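Local coordinates for protein Mn transporter subunit (Synechocystis sp. PCC 6803, PDB 3UJP) that binds manganese ions and probably hands them to an ABC-type transporter as its solute-binding subunit, at residues T36-L41 with N90-F95; A81-Y86 with D104-V109. All coordinates share one frame; numbering follows the deposited sequence.

Interaction 1: residues T36-L41 with N90-F95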
loop_
_atom_site.group_PDB
_atom_site.type_symbol
_atom_site.label_atom_id
_atom_site.label_comp_id
_atom_site.label_asym_id
_atom_site.label_seq_id
_atom_site.Cartn_x
_atom_site.Cartn_y
_atom_site.Cartn_z
ATOM N N THR A 36 7.060 8.957 9.262
ATOM C CA THR A 36 6.964 9.292 10.681
ATOM C C THR A 36 7.964 8.529 11.532
ATOM O O THR A 36 8.335 7.394 11.234
ATOM C CB THR A 36 5.541 9.124 11.274
ATOM O OG1 THR A 36 5.004 7.845 10.923
ATOM C CG2 THR A 36 4.630 10.193 10.756
ATOM N N THR A 37 8.366 9.174 12.614
ATOM C CA THR A 37 9.387 8.661 13.494
ATOM C C THR A 37 9.059 7.292 14.058
ATOM O O THR A 37 9.817 6.329 13.850
ATOM C CB THR A 37 9.672 9.657 14.597
ATOM O OG1 THR A 37 8.438 10.099 15.177
ATOM C CG2 THR A 37 10.362 10.841 13.986
ATOM N N PHE A 38 7.937 7.188 14.763
ATOM C CA PHE A 38 7.525 5.900 15.314
ATOM C C PHE A 38 6.121 5.454 14.937
ATOM O O PHE A 38 5.297 6.249 14.484
ATOM C CB PHE A 38 7.709 5.849 16.830
ATOM C CG PHE A 38 6.860 6.812 17.593
ATOM C CD1 PHE A 38 5.896 6.352 18.470
ATOM C CD2 PHE A 38 7.048 8.166 17.463
ATOM C CE1 PHE A 38 5.139 7.221 19.178
ATOM C CE2 PHE A 38 6.287 9.038 18.169
ATOM C CZ PHE A 38 5.336 8.569 19.033
ATOM N N THR A 39 5.884 4.165 15.140
ATOM C CA THR A 39 4.635 3.494 14.806
ATOM C C THR A 39 3.348 4.095 15.367
ATOM O O THR A 39 2.288 3.925 14.769
ATOM C CB THR A 39 4.655 2.098 15.354
ATOM O OG1 THR A 39 4.639 2.184 16.785
ATOM C CG2 THR A 39 5.897 1.367 14.889
ATOM N N VAL A 40 3.392 4.729 16.535
ATOM C CA VAL A 40 2.155 5.311 17.035
ATOM C C VAL A 40 1.791 6.459 16.123
ATOM O O VAL A 40 0.694 6.500 15.585
ATOM C CB VAL A 40 2.253 5.818 18.444
ATOM C CG1 VAL A 40 0.921 6.370 18.853
ATOM C CG2 VAL A 40 2.668 4.694 19.377
ATOM N N LEU A 41 2.718 7.386 15.921
ATOM C CA LEU A 41 2.463 8.445 14.962
ATOM C C LEU A 41 2.058 7.868 13.607
ATOM O O LEU A 41 1.265 8.472 12.883
ATOM C CB LEU A 41 3.675 9.346 14.800
ATOM C CG LEU A 41 3.907 10.366 15.895
ATOM C CD1 LEU A 41 4.772 11.497 15.373
ATOM C CD2 LEU A 41 2.575 10.883 16.387
ATOM N N ASN A 90 11.683 16.888 21.764
ATOM C CA ASN A 90 12.868 16.058 21.966
ATOM C C ASN A 90 12.560 14.569 22.205
ATOM O O ASN A 90 13.312 13.870 22.902
ATOM C CB ASN A 90 13.719 16.608 23.114
ATOM C CG ASN A 90 15.182 16.213 23.003
ATOM O OD1 ASN A 90 15.699 15.970 21.908
ATOM N ND2 ASN A 90 15.861 16.157 24.139
ATOM N N LEU A 91 11.457 14.082 21.646
ATOM C CA LEU A 91 11.099 12.690 21.854
ATOM C C LEU A 91 12.136 11.865 21.142
ATOM O O LEU A 91 12.883 11.091 21.746
ATOM C CB LEU A 91 9.705 12.360 21.296
ATOM C CG LEU A 91 9.312 10.890 21.425
ATOM C CD1 LEU A 91 8.911 10.596 22.835
ATOM C CD2 LEU A 91 8.197 10.549 20.487
ATOM N N GLU A 92 12.165 12.030 19.832
ATOM C CA GLU A 92 13.153 11.352 19.029
ATOM C C GLU A 92 14.458 12.171 19.132
ATOM O O GLU A 92 14.616 13.205 18.493
ATOM C CB GLU A 92 12.619 11.206 17.599
ATOM C CG GLU A 92 11.889 12.451 17.089
ATOM C CD GLU A 92 10.380 12.419 17.276
ATOM O OE1 GLU A 92 9.777 11.354 17.083
ATOM O OE2 GLU A 92 9.793 13.476 17.575
ATOM N N ARG A 93 15.372 11.736 19.984
ATOM C CA ARG A 93 16.560 12.524 20.259
ATOM C C ARG A 93 17.459 12.559 19.049
ATOM O O ARG A 93 18.295 13.466 18.912
ATOM C CB ARG A 93 17.300 11.964 21.468
ATOM C CG ARG A 93 17.041 12.769 22.728
ATOM C CD ARG A 93 17.689 12.182 23.969
ATOM N NE ARG A 93 17.057 10.951 24.450
ATOM C CZ ARG A 93 17.642 9.756 24.425
ATOM N NH1 ARG A 93 18.870 9.629 23.934
ATOM N NH2 ARG A 93 17.008 8.682 24.884
ATOM N N TRP A 94 17.262 11.577 18.167
ATOM C CA TRP A 94 18.122 11.343 16.999
ATOM C C TRP A 94 17.676 12.113 15.759
ATOM O O TRP A 94 18.362 12.116 14.738
ATOM C CB TRP A 94 18.151 9.850 16.660
ATOM C CG TRP A 94 16.784 9.250 16.613
ATOM C CD1 TRP A 94 16.107 8.662 17.645
ATOM C CD2 TRP A 94 15.893 9.209 15.483
ATOM N NE1 TRP A 94 14.859 8.250 17.229
ATOM C CE2 TRP A 94 14.703 8.574 15.908
ATOM C CE3 TRP A 94 15.992 9.630 14.153
ATOM C CZ2 TRP A 94 13.637 8.352 15.054
ATOM C CZ3 TRP A 94 14.920 9.408 13.309
ATOM C CH2 TRP A 94 13.767 8.778 13.760
ATOM N N PHE A 95 16.525 12.762 15.853
ATOM C CA PHE A 95 15.915 13.369 14.695
ATOM C C PHE A 95 16.752 14.524 14.172
ATOM O O PHE A 95 17.195 14.479 13.030
ATOM C CB PHE A 95 14.486 13.816 14.991
ATOM C CG PHE A 95 13.695 14.072 13.765
ATOM C CD1 PHE A 95 13.304 13.014 12.949
ATOM C CD2 PHE A 95 13.381 15.365 13.387
ATOM C CE1 PHE A 95 12.590 13.238 11.788
ATOM C CE2 PHE A 95 12.671 15.603 12.225
ATOM C CZ PHE A 95 12.271 14.533 11.422
#
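The CA atoms of T37 and E92, the nearest pair across the contact, lie 7.2 Å apart, and the E92-F95 chain folds into a type I beta turn closed by F95 N to E92 O, 3.3 Å. T37 OG1 donates to E92 OE1 over 2.6 Å, reaching the carboxylate from above, 40° out of its plane; the two side chains cross at about a right angle. E92 bends at chi2, -95°, which turns CD back toward T37, and its other oxygen, OE2, takes the backbone N-H of G88. Both carboxylate oxygens of this buried acid thus have a donor. T37 CG2, anti to its own carbonyl carbon, lies 3.8 Å from F95 CD1 and 4.0 Å from W94 CH2. At the C-terminal ends of two neighbouring strands of the parallel sheet, T37 follows strand 33-36 and E92 lies in the loop after strand 83-86, so the contact ties two strand-end loops together beside the metal site. The manganese ion lies about 5 Å from the side chain of L91. F38, the N-cap residue of helix 39-49, turns its ring across L91, CE2 to CD2, while W133 meets the same ring and W94 NE1 is bonded to I65 O.

Interaction 2: residues A81-Y86 with D104-V109; sequences ADLILY and DVPSVV. With ZN (zinc ion), chain F.
The Y86 ring has V109 CB over one face, 4.2 Å above the plane and offset toward the rim, and S107 CB near its plane at the edge, 4.2 Å from CE1. Y86 CG stands between the backbone N and the carbonyl carbon (chi1 74°), turned toward V109, whose CG1 lies 3.6 Å from Y86 OH; F95 stacks with the ring. An alanine in place of Y86 would probably leave V109 CG1 and the F95 ring without their aromatic neighbour and open a gap beside S107. Strands 83-86 and 107-109 run parallel, as the outer beta-alpha-beta unit joined through helix 95-100. Y86 N meets V108 O at 3.1 Å, almost straight at 178°; I84 N bonds to P106 O, and the return bond from V108 N to I84 O is weak. I84 and S107 share the face of Y86, whereas L85 CD1 lies alongside V108 CG2 on the opposite one. At the start of strand 83-86 the L83 side chain crosses P106 at about a right angle, and I84 CD1 meets V105 CG1. D82, just before that strand, binds zinc through OD2, 2.2 Å. The pairing therefore rests on main-chain bonds with apolar side chains packed on both faces, at the sheet's edge.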
loop_
_atom_site.group_PDB
_atom_site.type_symbol
_atom_site.label_atom_id
_atom_site.label_comp_id
_atom_site.label_asym_id
_atom_site.label_seq_id
_atom_site.Cartn_x
_atom_site.Cartn_y
_atom_site.Cartn_z
ATOM N N ALA A 81 11.210 10.736 0.791
ATOM C CA ALA A 81 9.892 11.064 1.280
ATOM C C ALA A 81 9.531 12.469 0.785
ATOM O O ALA A 81 10.429 13.226 0.439
ATOM C CB ALA A 81 9.909 11.008 2.788
ATOM N N ASP A 82 8.239 12.819 0.741
ATOM C CA ASP A 82 7.802 14.159 0.296
ATOM C C ASP A 82 7.437 15.053 1.486
ATOM O O ASP A 82 7.120 16.237 1.320
ATOM C CB ASP A 82 6.622 14.098 -0.709
ATOM C CG ASP A 82 6.911 13.216 -1.942
ATOM O OD1 ASP A 82 6.749 11.981 -1.837
ATOM O OD2 ASP A 82 7.285 13.737 -3.028
ATOM N N LEU A 83 7.479 14.470 2.681
ATOM C CA LEU A 83 7.188 15.175 3.930
ATOM C C LEU A 83 7.490 14.272 5.115
ATOM O O LEU A 83 7.260 13.071 5.055
ATOM C CB LEU A 83 5.723 15.613 4.008
ATOM C CG LEU A 83 5.268 16.111 5.391
ATOM C CD1 LEU A 83 6.107 17.276 5.867
ATOM C CD2 LEU A 83 3.809 16.502 5.381
ATOM N N ILE A 84 8.003 14.849 6.194
ATOM C CA ILE A 84 8.420 14.063 7.349
ATOM C C ILE A 84 7.852 14.653 8.612
ATOM O O ILE A 84 8.120 15.794 8.968
ATOM C CB ILE A 84 9.953 13.964 7.468
ATOM C CG1 ILE A 84 10.520 13.054 6.367
ATOM C CG2 ILE A 84 10.338 13.453 8.849
ATOM C CD1 ILE A 84 11.933 13.401 5.944
ATOM N N LEU A 85 7.058 13.841 9.285
ATOM C CA LEU A 85 6.234 14.263 10.396
ATOM C C LEU A 85 6.808 13.659 11.648
ATOM O O LEU A 85 6.993 12.443 11.715
ATOM C CB LEU A 85 4.825 13.715 10.191
ATOM C CG LEU A 85 3.768 14.692 9.703
ATOM C CD1 LEU A 85 4.406 15.681 8.779
ATOM C CD2 LEU A 85 2.666 13.927 9.030
ATOM N N TYR A 86 7.097 14.494 12.636
ATOM C CA TYR A 86 7.660 13.981 13.862
ATOM C C TYR A 86 7.006 14.625 15.077
ATOM O O TYR A 86 6.386 15.679 14.969
ATOM C CB TYR A 86 9.185 14.134 13.871
ATOM C CG TYR A 86 9.739 15.536 14.087
ATOM C CD1 TYR A 86 9.737 16.478 13.067
ATOM C CD2 TYR A 86 10.300 15.899 15.307
ATOM C CE1 TYR A 86 10.266 17.749 13.255
ATOM C CE2 TYR A 86 10.824 17.167 15.510
ATOM C CZ TYR A 86 10.804 18.088 14.481
ATOM O OH TYR A 86 11.321 19.350 14.678
ATOM N N ASP A 104 16.087 19.449 0.758
ATOM C CA ASP A 104 14.850 20.077 1.101
ATOM C C ASP A 104 13.824 18.983 1.123
ATOM O O ASP A 104 13.598 18.307 0.144
ATOM C CB ASP A 104 14.487 21.045 -0.002
ATOM C CG ASP A 104 13.197 21.782 0.280
ATOM O OD1 ASP A 104 13.168 22.554 1.247
ATOM O OD2 ASP A 104 12.204 21.595 -0.451
ATOM N N VAL A 105 13.190 18.835 2.271
ATOM C CA VAL A 105 12.037 17.999 2.459
ATOM C C VAL A 105 11.420 18.606 3.665
ATOM O O VAL A 105 12.115 18.946 4.590
ATOM C CB VAL A 105 12.468 16.626 2.811
ATOM C CG1 VAL A 105 11.295 15.805 3.153
ATOM C CG2 VAL A 105 13.198 16.039 1.662
ATOM N N PRO A 106 10.121 18.735 3.690
ATOM C CA PRO A 106 9.479 19.468 4.775
ATOM C C PRO A 106 9.443 18.695 6.078
ATOM O O PRO A 106 9.544 17.483 6.071
ATOM C CB PRO A 106 8.078 19.695 4.245
ATOM C CG PRO A 106 8.232 19.683 2.801
ATOM C CD PRO A 106 9.339 18.777 2.456
ATOM N N SER A 107 9.315 19.390 7.195
ATOM C CA SER A 107 9.120 18.680 8.457
ATOM C C SER A 107 8.262 19.506 9.389
ATOM O O SER A 107 8.464 20.711 9.515
ATOM C CB SER A 107 10.458 18.410 9.135
ATOM O OG SER A 107 11.412 18.005 8.180
ATOM N N VAL A 108 7.301 18.864 10.043
ATOM C CA VAL A 108 6.456 19.580 10.995
ATOM C C VAL A 108 6.340 18.778 12.276
ATOM O O VAL A 108 6.507 17.557 12.263
ATOM C CB VAL A 108 5.057 19.895 10.411
ATOM C CG1 VAL A 108 5.182 20.302 8.924
ATOM C CG2 VAL A 108 4.126 18.721 10.560
ATOM N N VAL A 109 6.122 19.464 13.393
ATOM C CA VAL A 109 5.968 18.769 14.664
ATOM C C VAL A 109 4.481 18.688 15.057
ATOM O O VAL A 109 3.823 19.696 15.304
ATOM C CB VAL A 109 6.961 19.290 15.816
ATOM C CG1 VAL A 109 7.912 20.343 15.308
ATOM C CG2 VAL A 109 6.225 19.774 17.071
HETATM ZN ZN ZN F . 8.492 12.635 -4.498
#

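Overall arrangement
Both interactions are built on the same four-stranded parallel sheet and share strand 83-86: interaction 2 pairs it with outermost strand 107-109, whereas interaction 1 joins the loop that follows it to the T37-F38 link between strand 33-36, its other neighbour, and helix 39-49. Their centres are about 12 Å apart, and they touch where F95 packs on I84 and E92 on Y86. Interaction 1 is wholly buried, nearer the middle of the chain and close to manganese, and its one cross-segment hydrogen bond is between side chains. Interaction 2 is larger but only partly buried; main-chain bonds join it, and D82 holds its zinc ion, while another zinc lies about 5 Å from the W94 side chain of interaction 1.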